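Local coordinates for protein V-type ATP synthase alpha chain (Nanoarchaeum equitans Kin4-M, PDB 5BN3) that serves as subunit A of a V-type ATP synthase, a member of the alpha/beta family whose P-loop nucleotide-binding domain holds ADP in this crystal, at residues E151-I157 with A169-G173; N161-E165 with I176-H180; D208-P212 with R445-F449; I298-T303 with E355-R359; I451-E455 with M480-R485. All coordinates share one frame; numbering follows the deposited sequence.

Contact 1: residues E151-I157 with A169-G173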
# COMPACT_ATOMS: atom_id res chain seq x y z
N GLU A 151 -38.64 -42.58 -11.35
CA GLU A 151 -40.07 -42.43 -11.19
C GLU A 151 -40.75 -43.64 -11.83
O GLU A 151 -40.22 -44.22 -12.78
CB GLU A 151 -40.55 -41.14 -11.86
CG GLU A 151 -42.03 -40.82 -11.69
CD GLU A 151 -42.47 -39.64 -12.53
OE1 GLU A 151 -41.73 -39.25 -13.45
OE2 GLU A 151 -43.57 -39.10 -12.27
N GLY A 152 -41.90 -44.04 -11.30
CA GLY A 152 -42.64 -45.14 -11.88
C GLY A 152 -43.18 -46.11 -10.85
O GLY A 152 -43.24 -45.81 -9.66
N LYS A 153 -43.58 -47.29 -11.32
CA LYS A 153 -44.19 -48.28 -10.45
C LYS A 153 -43.16 -49.27 -9.92
O LYS A 153 -42.25 -49.69 -10.64
CB LYS A 153 -45.31 -49.02 -11.19
CG LYS A 153 -46.57 -49.17 -10.36
CD LYS A 153 -47.79 -49.37 -11.25
CE LYS A 153 -49.06 -49.10 -10.47
NZ LYS A 153 -50.28 -49.23 -11.32
N ILE A 154 -43.31 -49.63 -8.66
CA ILE A 154 -42.44 -50.62 -8.04
C ILE A 154 -42.84 -52.01 -8.52
O ILE A 154 -43.87 -52.55 -8.10
CB ILE A 154 -42.51 -50.54 -6.51
CG1 ILE A 154 -42.04 -49.16 -6.06
CG2 ILE A 154 -41.67 -51.63 -5.88
CD1 ILE A 154 -42.21 -48.91 -4.60
N GLU A 155 -42.03 -52.58 -9.41
CA GLU A 155 -42.31 -53.88 -9.98
C GLU A 155 -41.80 -54.98 -9.06
O GLU A 155 -42.27 -56.12 -9.11
CB GLU A 155 -41.66 -53.99 -11.37
CG GLU A 155 -42.03 -52.85 -12.31
CD GLU A 155 -41.29 -52.92 -13.64
OE1 GLU A 155 -40.12 -53.35 -13.65
OE2 GLU A 155 -41.89 -52.55 -14.67
N GLU A 156 -40.84 -54.62 -8.22
CA GLU A 156 -40.23 -55.55 -7.28
C GLU A 156 -39.55 -54.76 -6.16
O GLU A 156 -38.90 -53.75 -6.43
CB GLU A 156 -39.19 -56.40 -8.01
CG GLU A 156 -39.17 -57.85 -7.60
CD GLU A 156 -40.29 -58.65 -8.24
OE1 GLU A 156 -40.61 -58.39 -9.42
OE2 GLU A 156 -40.84 -59.54 -7.57
N ILE A 157 -39.73 -55.20 -4.92
CA ILE A 157 -39.00 -54.61 -3.80
C ILE A 157 -38.71 -55.64 -2.72
O ILE A 157 -39.59 -56.38 -2.29
CB ILE A 157 -39.72 -53.36 -3.21
CG1 ILE A 157 -38.90 -52.76 -2.07
CG2 ILE A 157 -41.13 -53.71 -2.75
CD1 ILE A 157 -39.45 -51.45 -1.54
N ALA A 169 -34.70 -53.09 -5.14
CA ALA A 169 -35.98 -52.83 -5.78
C ALA A 169 -35.81 -52.63 -7.28
O ALA A 169 -34.71 -52.34 -7.75
CB ALA A 169 -36.65 -51.62 -5.16
N ILE A 170 -36.91 -52.77 -8.02
CA ILE A 170 -36.89 -52.54 -9.46
C ILE A 170 -38.05 -51.63 -9.86
O ILE A 170 -39.21 -51.92 -9.55
CB ILE A 170 -36.96 -53.87 -10.24
CG1 ILE A 170 -35.65 -54.64 -10.06
CG2 ILE A 170 -37.21 -53.61 -11.72
CD1 ILE A 170 -35.73 -56.10 -10.45
N VAL A 171 -37.73 -50.52 -10.52
CA VAL A 171 -38.73 -49.54 -10.94
C VAL A 171 -38.61 -49.29 -12.45
O VAL A 171 -37.54 -48.89 -12.92
CB VAL A 171 -38.56 -48.20 -10.20
CG1 VAL A 171 -39.71 -47.26 -10.51
CG2 VAL A 171 -38.47 -48.43 -8.70
N ASN A 172 -39.70 -49.51 -13.18
CA ASN A 172 -39.71 -49.37 -14.64
C ASN A 172 -38.55 -50.10 -15.32
O ASN A 172 -37.94 -49.58 -16.25
CB ASN A 172 -39.74 -47.90 -15.06
CG ASN A 172 -41.15 -47.40 -15.35
OD1 ASN A 172 -42.12 -47.85 -14.72
ND2 ASN A 172 -41.27 -46.49 -16.30
N GLY A 173 -38.26 -51.31 -14.83
CA GLY A 173 -37.18 -52.11 -15.38
C GLY A 173 -35.80 -51.64 -14.95
O GLY A 173 -34.80 -52.14 -15.45

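Contact 2: residues N161-E165 with I176-H180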
# COMPACT_ATOMS: atom_id res chain seq x y z
N ASN A 161 -31.20 -58.47 4.55
CA ASN A 161 -29.78 -58.17 4.58
C ASN A 161 -29.15 -58.08 3.19
O ASN A 161 -29.22 -59.03 2.41
CB ASN A 161 -29.05 -59.19 5.46
CG ASN A 161 -29.62 -59.25 6.86
OD1 ASN A 161 -29.34 -58.39 7.70
ND2 ASN A 161 -30.43 -60.27 7.13
N PHE A 162 -28.54 -56.93 2.90
CA PHE A 162 -27.93 -56.68 1.60
C PHE A 162 -26.61 -55.92 1.74
O PHE A 162 -26.39 -55.22 2.72
CB PHE A 162 -28.87 -55.85 0.72
CG PHE A 162 -30.21 -56.47 0.50
CD1 PHE A 162 -31.26 -56.21 1.37
CD2 PHE A 162 -30.44 -57.30 -0.59
CE1 PHE A 162 -32.50 -56.78 1.16
CE2 PHE A 162 -31.68 -57.87 -0.80
CZ PHE A 162 -32.72 -57.61 0.08
N THR A 163 -25.75 -56.06 0.74
CA THR A 163 -24.57 -55.20 0.63
C THR A 163 -24.90 -54.07 -0.33
O THR A 163 -25.96 -54.09 -0.97
CB THR A 163 -23.32 -55.97 0.15
OG1 THR A 163 -23.49 -56.39 -1.21
CG2 THR A 163 -23.07 -57.18 1.03
N ILE A 164 -24.00 -53.10 -0.45
CA ILE A 164 -24.30 -51.84 -1.15
C ILE A 164 -24.58 -51.98 -2.65
O ILE A 164 -25.35 -51.20 -3.22
CB ILE A 164 -23.18 -50.79 -0.88
CG1 ILE A 164 -23.79 -49.48 -0.37
CG2 ILE A 164 -22.33 -50.54 -2.12
CD1 ILE A 164 -24.42 -49.61 0.99
N GLU A 165 -23.98 -52.98 -3.30
CA GLU A 165 -24.11 -53.12 -4.75
C GLU A 165 -25.30 -53.99 -5.16
O GLU A 165 -25.53 -54.20 -6.35
CB GLU A 165 -22.81 -53.69 -5.35
CG GLU A 165 -21.71 -52.66 -5.57
CD GLU A 165 -21.86 -51.89 -6.88
OE1 GLU A 165 -23.00 -51.74 -7.36
OE2 GLU A 165 -20.83 -51.44 -7.42
N ILE A 176 -32.74 -50.53 -8.40
CA ILE A 176 -32.49 -49.52 -7.37
C ILE A 176 -31.52 -50.10 -6.34
O ILE A 176 -31.68 -51.23 -5.90
CB ILE A 176 -33.80 -49.10 -6.67
CG1 ILE A 176 -34.80 -48.55 -7.68
CG2 ILE A 176 -33.52 -48.08 -5.56
CD1 ILE A 176 -34.28 -47.38 -8.49
N LYS A 177 -30.50 -49.32 -5.97
CA LYS A 177 -29.55 -49.75 -4.95
C LYS A 177 -29.79 -49.02 -3.63
O LYS A 177 -30.70 -48.20 -3.52
CB LYS A 177 -28.11 -49.51 -5.42
CG LYS A 177 -27.51 -50.63 -6.25
CD LYS A 177 -28.12 -50.71 -7.64
CE LYS A 177 -27.55 -51.88 -8.42
NZ LYS A 177 -26.06 -51.86 -8.47
N LEU A 178 -28.97 -49.34 -2.64
CA LEU A 178 -28.99 -48.64 -1.36
C LEU A 178 -28.27 -47.31 -1.48
O LEU A 178 -28.31 -46.47 -0.58
CB LEU A 178 -28.35 -49.49 -0.26
CG LEU A 178 -29.15 -50.69 0.25
CD1 LEU A 178 -28.33 -51.53 1.20
CD2 LEU A 178 -30.42 -50.22 0.93
N TYR A 179 -27.60 -47.11 -2.62
CA TYR A 179 -26.85 -45.89 -2.88
C TYR A 179 -27.07 -45.38 -4.29
O TYR A 179 -27.48 -46.14 -5.18
CB TYR A 179 -25.35 -46.14 -2.67
CG TYR A 179 -24.66 -46.77 -3.86
CD1 TYR A 179 -24.71 -48.14 -4.07
CD2 TYR A 179 -23.93 -45.99 -4.76
CE1 TYR A 179 -24.07 -48.71 -5.15
CE2 TYR A 179 -23.30 -46.56 -5.84
CZ TYR A 179 -23.36 -47.92 -6.03
OH TYR A 179 -22.72 -48.49 -7.10
N HIS A 180 -26.79 -44.10 -4.51
CA HIS A 180 -26.73 -43.56 -5.86
C HIS A 180 -25.61 -42.53 -5.97
O HIS A 180 -25.14 -42.00 -4.96
CB HIS A 180 -28.07 -42.96 -6.31
CG HIS A 180 -28.44 -41.68 -5.61
ND1 HIS A 180 -29.03 -41.65 -4.37
CD2 HIS A 180 -28.31 -40.39 -6.01
CE1 HIS A 180 -29.25 -40.39 -4.02
NE2 HIS A 180 -28.82 -39.61 -5.00
O HOH W 1 -27.88 -51.98 -2.49

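Contact 3: residues D208-P212 with R445-F449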
# COMPACT_ATOMS: atom_id res chain seq x y z
N ASP A 208 -25.25 -19.15 21.16
CA ASP A 208 -26.65 -19.51 21.33
C ASP A 208 -27.54 -18.34 21.73
O ASP A 208 -28.72 -18.29 21.36
CB ASP A 208 -26.80 -20.66 22.34
CG ASP A 208 -26.23 -21.97 21.83
OD1 ASP A 208 -26.00 -22.08 20.60
OD2 ASP A 208 -26.01 -22.88 22.65
N ILE A 209 -26.99 -17.38 22.46
CA ILE A 209 -27.77 -16.25 22.95
C ILE A 209 -27.39 -14.94 22.28
O ILE A 209 -28.25 -14.22 21.77
CB ILE A 209 -27.62 -16.08 24.47
CG1 ILE A 209 -28.00 -17.38 25.19
CG2 ILE A 209 -28.49 -14.95 24.97
CD1 ILE A 209 -29.44 -17.80 24.98
N MET A 210 -26.10 -14.64 22.27
CA MET A 210 -25.62 -13.36 21.75
C MET A 210 -25.76 -13.23 20.24
O MET A 210 -26.36 -12.27 19.75
CB MET A 210 -24.17 -13.12 22.19
CG MET A 210 -23.96 -13.15 23.70
SD MET A 210 -24.62 -11.68 24.52
CE MET A 210 -26.13 -12.34 25.21
N PHE A 211 -25.23 -14.19 19.49
CA PHE A 211 -25.27 -14.12 18.02
C PHE A 211 -25.79 -15.39 17.35
O PHE A 211 -25.13 -15.94 16.47
CB PHE A 211 -23.87 -13.78 17.48
CG PHE A 211 -23.23 -12.60 18.16
CD1 PHE A 211 -23.58 -11.30 17.81
CD2 PHE A 211 -22.27 -12.78 19.15
CE1 PHE A 211 -22.99 -10.21 18.44
CE2 PHE A 211 -21.68 -11.70 19.77
CZ PHE A 211 -22.04 -10.41 19.42
N PRO A 212 -27.01 -15.83 17.72
CA PRO A 212 -27.47 -17.11 17.17
C PRO A 212 -27.92 -17.01 15.72
O PRO A 212 -28.34 -15.94 15.28
CB PRO A 212 -28.68 -17.44 18.05
CG PRO A 212 -29.23 -16.10 18.42
CD PRO A 212 -28.02 -15.20 18.58
N ARG A 445 -30.59 -10.15 27.39
CA ARG A 445 -29.66 -10.11 26.25
C ARG A 445 -29.32 -8.67 25.91
O ARG A 445 -28.15 -8.33 25.75
CB ARG A 445 -30.28 -10.82 25.04
CG ARG A 445 -29.39 -10.85 23.80
CD ARG A 445 -30.03 -11.67 22.69
NE ARG A 445 -29.26 -11.63 21.45
CZ ARG A 445 -29.49 -10.78 20.46
NH1 ARG A 445 -30.46 -9.89 20.56
NH2 ARG A 445 -28.74 -10.82 19.36
N GLU A 446 -30.34 -7.83 25.79
CA GLU A 446 -30.15 -6.40 25.54
C GLU A 446 -29.31 -5.76 26.63
O GLU A 446 -28.48 -4.88 26.37
CB GLU A 446 -31.50 -5.68 25.46
CG GLU A 446 -32.28 -5.92 24.18
CD GLU A 446 -33.59 -5.15 24.16
OE1 GLU A 446 -34.07 -4.76 25.24
OE2 GLU A 446 -34.14 -4.94 23.06
N GLU A 447 -29.54 -6.21 27.86
CA GLU A 447 -28.83 -5.72 29.03
C GLU A 447 -27.35 -6.08 28.98
O GLU A 447 -26.48 -5.26 29.28
CB GLU A 447 -29.48 -6.30 30.28
CG GLU A 447 -29.03 -5.69 31.60
CD GLU A 447 -29.78 -6.29 32.78
OE1 GLU A 447 -29.23 -7.20 33.43
OE2 GLU A 447 -30.92 -5.86 33.04
N PHE A 448 -27.06 -7.32 28.59
CA PHE A 448 -25.68 -7.78 28.45
C PHE A 448 -24.94 -6.96 27.39
O PHE A 448 -23.81 -6.52 27.61
CB PHE A 448 -25.63 -9.27 28.08
CG PHE A 448 -25.77 -10.20 29.27
CD1 PHE A 448 -26.23 -9.73 30.49
CD2 PHE A 448 -25.41 -11.53 29.15
CE1 PHE A 448 -26.34 -10.59 31.58
CE2 PHE A 448 -25.52 -12.39 30.23
CZ PHE A 448 -25.99 -11.92 31.45
N PHE A 449 -25.59 -6.75 26.25
CA PHE A 449 -25.00 -5.94 25.18
C PHE A 449 -24.76 -4.51 25.64
O PHE A 449 -23.73 -3.91 25.32
CB PHE A 449 -25.91 -5.95 23.95
CG PHE A 449 -25.69 -7.13 23.04
CD1 PHE A 449 -24.52 -7.26 22.32
CD2 PHE A 449 -26.67 -8.10 22.89
CE1 PHE A 449 -24.32 -8.33 21.47
CE2 PHE A 449 -26.48 -9.18 22.05
CZ PHE A 449 -25.30 -9.30 21.34

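Contact 4: residues I298-T303 with E355-R359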
# COMPACT_ATOMS: atom_id res chain seq x y z
N ILE A 298 -14.85 -29.35 -0.53
CA ILE A 298 -15.91 -28.40 -0.23
C ILE A 298 -17.24 -28.79 -0.89
O ILE A 298 -18.29 -28.83 -0.24
CB ILE A 298 -15.52 -26.98 -0.69
CG1 ILE A 298 -14.42 -26.40 0.22
CG2 ILE A 298 -16.72 -26.06 -0.69
CD1 ILE A 298 -14.86 -26.15 1.65
N TYR A 299 -17.19 -29.08 -2.19
CA TYR A 299 -18.38 -29.50 -2.92
C TYR A 299 -18.87 -30.86 -2.45
O TYR A 299 -20.08 -31.13 -2.41
CB TYR A 299 -18.11 -29.52 -4.43
CG TYR A 299 -17.95 -28.14 -5.03
CD1 TYR A 299 -16.74 -27.46 -4.96
CD2 TYR A 299 -19.01 -27.52 -5.68
CE1 TYR A 299 -16.59 -26.21 -5.51
CE2 TYR A 299 -18.87 -26.26 -6.23
CZ TYR A 299 -17.66 -25.61 -6.14
OH TYR A 299 -17.51 -24.36 -6.69
N LEU A 300 -17.93 -31.73 -2.08
CA LEU A 300 -18.24 -33.07 -1.60
C LEU A 300 -19.05 -33.02 -0.31
O LEU A 300 -20.08 -33.68 -0.19
CB LEU A 300 -16.95 -33.85 -1.35
CG LEU A 300 -17.13 -35.33 -1.01
CD1 LEU A 300 -17.09 -36.13 -2.29
CD2 LEU A 300 -16.08 -35.82 -0.03
N GLY A 301 -18.57 -32.24 0.65
CA GLY A 301 -19.22 -32.12 1.94
C GLY A 301 -20.58 -31.47 1.84
O GLY A 301 -21.51 -31.83 2.57
N ALA A 302 -20.70 -30.50 0.95
CA ALA A 302 -21.98 -29.83 0.72
C ALA A 302 -22.99 -30.81 0.13
O ALA A 302 -24.15 -30.83 0.53
CB ALA A 302 -21.79 -28.65 -0.21
N THR A 303 -22.54 -31.61 -0.84
CA THR A 303 -23.40 -32.59 -1.50
C THR A 303 -23.92 -33.65 -0.52
O THR A 303 -25.10 -33.99 -0.53
CB THR A 303 -22.66 -33.29 -2.65
OG1 THR A 303 -22.29 -32.32 -3.64
CG2 THR A 303 -23.55 -34.34 -3.30
N GLU A 355 -21.43 -20.51 -4.68
CA GLU A 355 -21.79 -21.88 -5.04
C GLU A 355 -21.78 -22.81 -3.82
O GLU A 355 -22.46 -23.83 -3.81
CB GLU A 355 -20.85 -22.42 -6.13
CG GLU A 355 -21.06 -21.79 -7.50
CD GLU A 355 -20.08 -22.32 -8.54
OE1 GLU A 355 -19.36 -23.30 -8.25
OE2 GLU A 355 -20.03 -21.75 -9.65
N PHE A 356 -21.01 -22.44 -2.80
CA PHE A 356 -20.97 -23.19 -1.55
C PHE A 356 -22.09 -22.75 -0.61
O PHE A 356 -22.97 -23.54 -0.26
CB PHE A 356 -19.60 -23.01 -0.89
CG PHE A 356 -19.47 -23.71 0.44
CD1 PHE A 356 -19.77 -25.05 0.56
CD2 PHE A 356 -19.03 -23.01 1.55
CE1 PHE A 356 -19.64 -25.70 1.78
CE2 PHE A 356 -18.89 -23.65 2.77
CZ PHE A 356 -19.20 -24.99 2.89
N TYR A 357 -22.08 -21.48 -0.21
CA TYR A 357 -23.01 -20.98 0.81
C TYR A 357 -24.48 -20.98 0.40
O TYR A 357 -25.36 -21.09 1.25
CB TYR A 357 -22.58 -19.59 1.28
CG TYR A 357 -21.31 -19.60 2.11
CD1 TYR A 357 -21.32 -20.07 3.42
CD2 TYR A 357 -20.11 -19.14 1.59
CE1 TYR A 357 -20.17 -20.08 4.18
CE2 TYR A 357 -18.96 -19.15 2.34
CZ TYR A 357 -19.00 -19.62 3.63
OH TYR A 357 -17.85 -19.63 4.39
N GLU A 358 -24.75 -20.85 -0.90
CA GLU A 358 -26.13 -20.84 -1.38
C GLU A 358 -26.79 -22.21 -1.28
O GLU A 358 -27.99 -22.35 -1.52
CB GLU A 358 -26.21 -20.30 -2.80
N ARG A 359 -26.00 -23.23 -0.93
CA ARG A 359 -26.53 -24.58 -0.73
C ARG A 359 -27.17 -24.73 0.64
O ARG A 359 -27.92 -25.67 0.88
CB ARG A 359 -25.43 -25.62 -0.90
CG ARG A 359 -24.86 -25.75 -2.30
CD ARG A 359 -24.35 -27.16 -2.50
NE ARG A 359 -23.52 -27.31 -3.70
CZ ARG A 359 -23.21 -28.47 -4.25
NH1 ARG A 359 -23.68 -29.60 -3.73
NH2 ARG A 359 -22.45 -28.51 -5.34

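Contact 5: residues I451-E455 with M480-R485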
# COMPACT_ATOMS: atom_id res chain seq x y z
N ILE A 451 -24.23 -3.40 28.72
CA ILE A 451 -23.15 -3.35 29.71
C ILE A 451 -21.78 -3.52 29.06
O ILE A 451 -20.84 -2.79 29.38
CB ILE A 451 -23.37 -4.43 30.80
CG1 ILE A 451 -24.58 -4.07 31.67
CG2 ILE A 451 -22.13 -4.59 31.67
CD1 ILE A 451 -25.02 -5.18 32.60
N LEU A 452 -21.66 -4.48 28.15
CA LEU A 452 -20.41 -4.72 27.43
C LEU A 452 -20.00 -3.51 26.60
O LEU A 452 -18.82 -3.19 26.49
CB LEU A 452 -20.53 -5.96 26.54
CG LEU A 452 -20.72 -7.29 27.28
CD1 LEU A 452 -21.12 -8.40 26.33
CD2 LEU A 452 -19.45 -7.66 28.02
N LYS A 453 -20.99 -2.83 26.01
CA LYS A 453 -20.74 -1.63 25.23
C LYS A 453 -20.30 -0.48 26.12
O LYS A 453 -19.34 0.23 25.80
CB LYS A 453 -22.00 -1.23 24.44
CG LYS A 453 -21.90 0.10 23.70
CD LYS A 453 -20.79 0.10 22.65
CE LYS A 453 -20.80 1.39 21.84
NZ LYS A 453 -19.77 1.39 20.76
N ARG A 454 -20.98 -0.30 27.25
CA ARG A 454 -20.66 0.77 28.19
C ARG A 454 -19.27 0.56 28.79
O ARG A 454 -18.51 1.52 28.93
CB ARG A 454 -21.71 0.85 29.30
CG ARG A 454 -21.58 2.07 30.20
CD ARG A 454 -22.11 3.33 29.51
NE ARG A 454 -21.75 4.56 30.22
CZ ARG A 454 -20.78 5.38 29.82
NH1 ARG A 454 -20.09 5.11 28.72
NH2 ARG A 454 -20.51 6.48 30.51
N GLU A 455 -18.95 -0.68 29.13
CA GLU A 455 -17.62 -1.02 29.62
C GLU A 455 -16.56 -0.66 28.58
O GLU A 455 -15.50 -0.13 28.91
CB GLU A 455 -17.53 -2.51 29.97
CG GLU A 455 -16.13 -2.96 30.39
CD GLU A 455 -16.04 -4.46 30.66
OE1 GLU A 455 -16.51 -5.25 29.81
OE2 GLU A 455 -15.50 -4.84 31.72
N MET A 480 -19.84 -5.55 36.37
CA MET A 480 -20.77 -6.44 35.69
C MET A 480 -20.20 -6.97 34.38
O MET A 480 -20.45 -8.11 34.00
CB MET A 480 -22.10 -5.73 35.42
CG MET A 480 -22.84 -5.29 36.66
SD MET A 480 -23.15 -6.65 37.80
CE MET A 480 -24.05 -7.78 36.73
N GLY A 481 -19.43 -6.13 33.69
CA GLY A 481 -18.79 -6.52 32.45
C GLY A 481 -17.83 -7.67 32.66
O GLY A 481 -17.79 -8.60 31.86
N ARG A 482 -17.06 -7.60 33.74
CA ARG A 482 -16.14 -8.67 34.10
C ARG A 482 -16.88 -9.98 34.39
O ARG A 482 -16.42 -11.06 34.01
CB ARG A 482 -15.29 -8.26 35.31
CG ARG A 482 -14.39 -9.38 35.84
CD ARG A 482 -13.55 -8.93 37.04
NE ARG A 482 -12.72 -10.02 37.56
CZ ARG A 482 -13.03 -10.76 38.62
NH1 ARG A 482 -14.15 -10.54 39.28
NH2 ARG A 482 -12.21 -11.73 39.01
N ILE A 483 -18.03 -9.87 35.06
CA ILE A 483 -18.84 -11.03 35.39
C ILE A 483 -19.40 -11.70 34.14
O ILE A 483 -19.39 -12.93 34.01
CB ILE A 483 -20.01 -10.65 36.33
CG1 ILE A 483 -19.47 -10.11 37.66
CG2 ILE A 483 -20.91 -11.84 36.59
CD1 ILE A 483 -20.56 -9.68 38.62
N ILE A 484 -19.89 -10.88 33.21
CA ILE A 484 -20.44 -11.39 31.95
C ILE A 484 -19.34 -12.04 31.11
O ILE A 484 -19.54 -13.11 30.54
CB ILE A 484 -21.13 -10.26 31.16
CG1 ILE A 484 -22.38 -9.78 31.91
CG2 ILE A 484 -21.51 -10.73 29.76
CD1 ILE A 484 -22.91 -8.43 31.45
N ARG A 485 -18.18 -11.39 31.04
CA ARG A 485 -17.05 -11.92 30.27
C ARG A 485 -16.48 -13.20 30.86
O ARG A 485 -16.33 -14.20 30.15
CB ARG A 485 -15.95 -10.86 30.12
CG ARG A 485 -16.28 -9.75 29.12
CD ARG A 485 -15.12 -8.77 28.95
NE ARG A 485 -14.96 -7.88 30.10
CZ ARG A 485 -14.05 -8.04 31.05
NH1 ARG A 485 -13.22 -9.07 31.00
NH2 ARG A 485 -13.98 -7.19 32.06

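Contact 1: residues E151-I157 with A169-G173
E155 reaches G173 because its CG stands anti to its own carbonyl carbon (chi1 -54°) and the chain beyond is extended, laying the carboxylate across the end of the opposite strand. V171 is set by its own torsion, CG1 opposite the backbone N (chi1 -173°), which rests that methyl against K153 O at 3.5 Å. E155 OE1 accepts from G173 N at 3.0 Å, and the amide comes from well above the carboxylate plane (52° out of it), not along it. On its way the acid crosses I170 at about a right angle, with OE1 3.5 Å from I170 CG2. The backbones supply the remaining evidence. I170 O accepts from E155 N at 2.9 Å and, weakly, from E156 N. In return I170 N gives a short bond of 2.7 Å to E156 O. Two residues thus face one, and the register slips by one between the I154-V171 and E156-I170 pairs: a classic beta bulge in an antiparallel ladder. Past it, I157 and A169 form a non-hydrogen-bonded pair with I157 CG1 4.0 Å from A169 CB. N172 N is buried here without a partner in the model. Strand 152-157 lies between 125-126 and 169-171 in a four-stranded antiparallel sheet, bonded through G152 to I126, and A169 continues the ladder to I176. I157 and A169 lean on I132 of strand 131-137, whereas V171 packs on I126 and I176.

Contact 2: residues N161-E165 with I176-H180
E165 OE1 is approached by two groups of the other segment: K177 NZ makes a salt bridge to it at 3.3 Å, and Y179 OH gives it a weak hydrogen bond, also 3.3 Å long. The ammonium has a second anchor, E165 O at 3.2 Å, which it meets from above the carbonyl plane (45° out of it). Bends at chi2 and chi4 curl the lysine chain so that one nitrogen can serve both oxygens. The E165 carboxylate stands nearly perpendicular to the tyrosine ring, their planes 84° apart, with OE1 at the ring edge. I164 O meets the same edge and lies 3.2 Å from Y179 CD1. A water hydrogen-bonds to I164 O (2.7 Å) and accepts from L178 N (2.9 Å), bridging the two backbones. Beside these polar groups I164 CG2 packs on Y179 CD1 at 3.9 Å, and I164 CD1 lies against L178 CB. I164 touches W114 and L178 touches F116, both of strand 114-118. The end of strand 160-162 with its following turn and the loop between strands 174-176 and 180-183 are thus joined by a water bridge and a salt bridge, within the barrel-sandwich domain of the alpha/beta family.

Contact 3: residues D208-P212 with R445-F449
The F449 ring has M210 SD over one face, while F211 CZ, M210 O and R445 NE lie at its edge. The sulfur sits 4.3 Å from the F449 centroid and 24° off the ring normal, a Met-aromatic contact. F449 in turn directs its edge at the face of F211 in an offset edge-to-face pair, with ring centroids 5.5 Å apart and planes at 76°. The R445 guanidinium has F449 CE2 over one face, toward the rim, and uses its edge for backbone oxygens: R445 NE donates to I209 O at 2.8 Å and weakly to M210 O, and R445 NH2 to M210 O, also at 2.8 Å and the straighter bond (154°). An extended chain from CG to NE carries the cation this far. M210, bent at chi2 and chi3, puts CE 3.9 Å from R445 CG and 4.1 Å from F448 CD2. Two carbonyls at the pi-type turn of helix 205-210 are thereby satisfied by one arginine. This joins the nucleotide-binding domain to helix 441-458 of the C-terminal domain. W427 of helix 427-437 makes a cation-pi contact with R445, M510 of helix 503-523 covers I209, and L489 of helix 472-489 packs on M210.

Contact 4: residues I298-T303 with E355-R359
I298, Y299, A302 and T303 line one side of helix 293-309 and meet helix 349-357 with the loop after it, the backbones coming nearest at Y299 and F356, whose CA atoms are 7.0 Å apart. I298 CG2 lies over the F356 face, 3.9 Å from the ring centroid and 29° off its normal, a CH-pi contact. The phenylalanine is swung there by its first torsion, which sets CG opposite the backbone N (chi1 178°), and A302 CB meets the ring edge, 4.2 Å from F356 CE1. Two polar bonds border this apolar cluster. Y299 OH donates to E355 OE1 at 2.6 Å, a short bond arriving on the anti side of the carboxylate and 27° out of its plane. R359 runs extended past A302, with CD 3.7 Å from A302 CB, so that R359 NH1 donates to T303 OG1 at 3.1 Å. That hydroxyl spends its own proton on Y299 O at 2.8 Å; the same carbonyl receives T303 N from its opposite face, so the helix backbone positions the acceptor that R359 uses. The guanidinium is held further by a salt bridge from NH1 to E306 and a bond from NH2 to I184 O. Around the pair, W325 of helix 322-335 touches I298, I375 of strand 370-379 backs F356, and I69 of strand 68-71 packs on T303.

Contact 5: residues I451-E455 with M480-R485
A helix-helix crossing inside the C-terminal domain brings I451, L452 and E455 of helix 441-458 against M480, G481, I484 and R485 of helix 472-489. The axes of the segments 451-455 and 480-485 approach to 9.3 Å, their N-to-C directions 123° apart, and the closest CA atoms, 5.6 Å apart, belong to L452 and G481. With no side chain on G481, E455 can pass directly over it, OE1 lying 3.7 Å from G481 CA. An extended glutamate chain, CG opposite its backbone N (chi1 176°), carries the carboxylate on to R485. There the guanidinium grips side-on: R485 NE donates to E455 OE1 at 3.1 Å and R485 NH2 to E455 OE2 at 2.8 Å, each on a syn side and close to the guanidinium plane. Because both oxygens are engaged, the carboxylate's rotation is fixed, although the two flat groups are turned 37° apart. I451 CG2 carries the apolar side, 3.9 Å from both M480 CB and I484 CD1, while L452 CD2 packs 4.1 Å from I484 CG2. Close helix packing at a glycine, with a bidentate Glu-Arg salt bridge beside it, joins two helices of the C-terminal helical domain of V- and A-type subunits.

In the fold
From the N terminus, the first closures fall in the barrel-sandwich domain. Contact 1 closes a short loop between residues 157 and 169, and contact 2 crosses it, since 161-165 lies inside that loop and 176-180 beyond it; the two touch where A169 pairs with I176. Contact 3 then closes a loop of 232 residues, bringing the start of the nucleotide-binding domain to helix 441-458. Contact 4 is nested in that loop and joins two helices of the nucleotide-binding domain. Contact 5 follows in series, on the same helix as contact 3, and F448 packs on I484 between them. Contacts 1 and 5 lie about 64 Å apart, centre to centre.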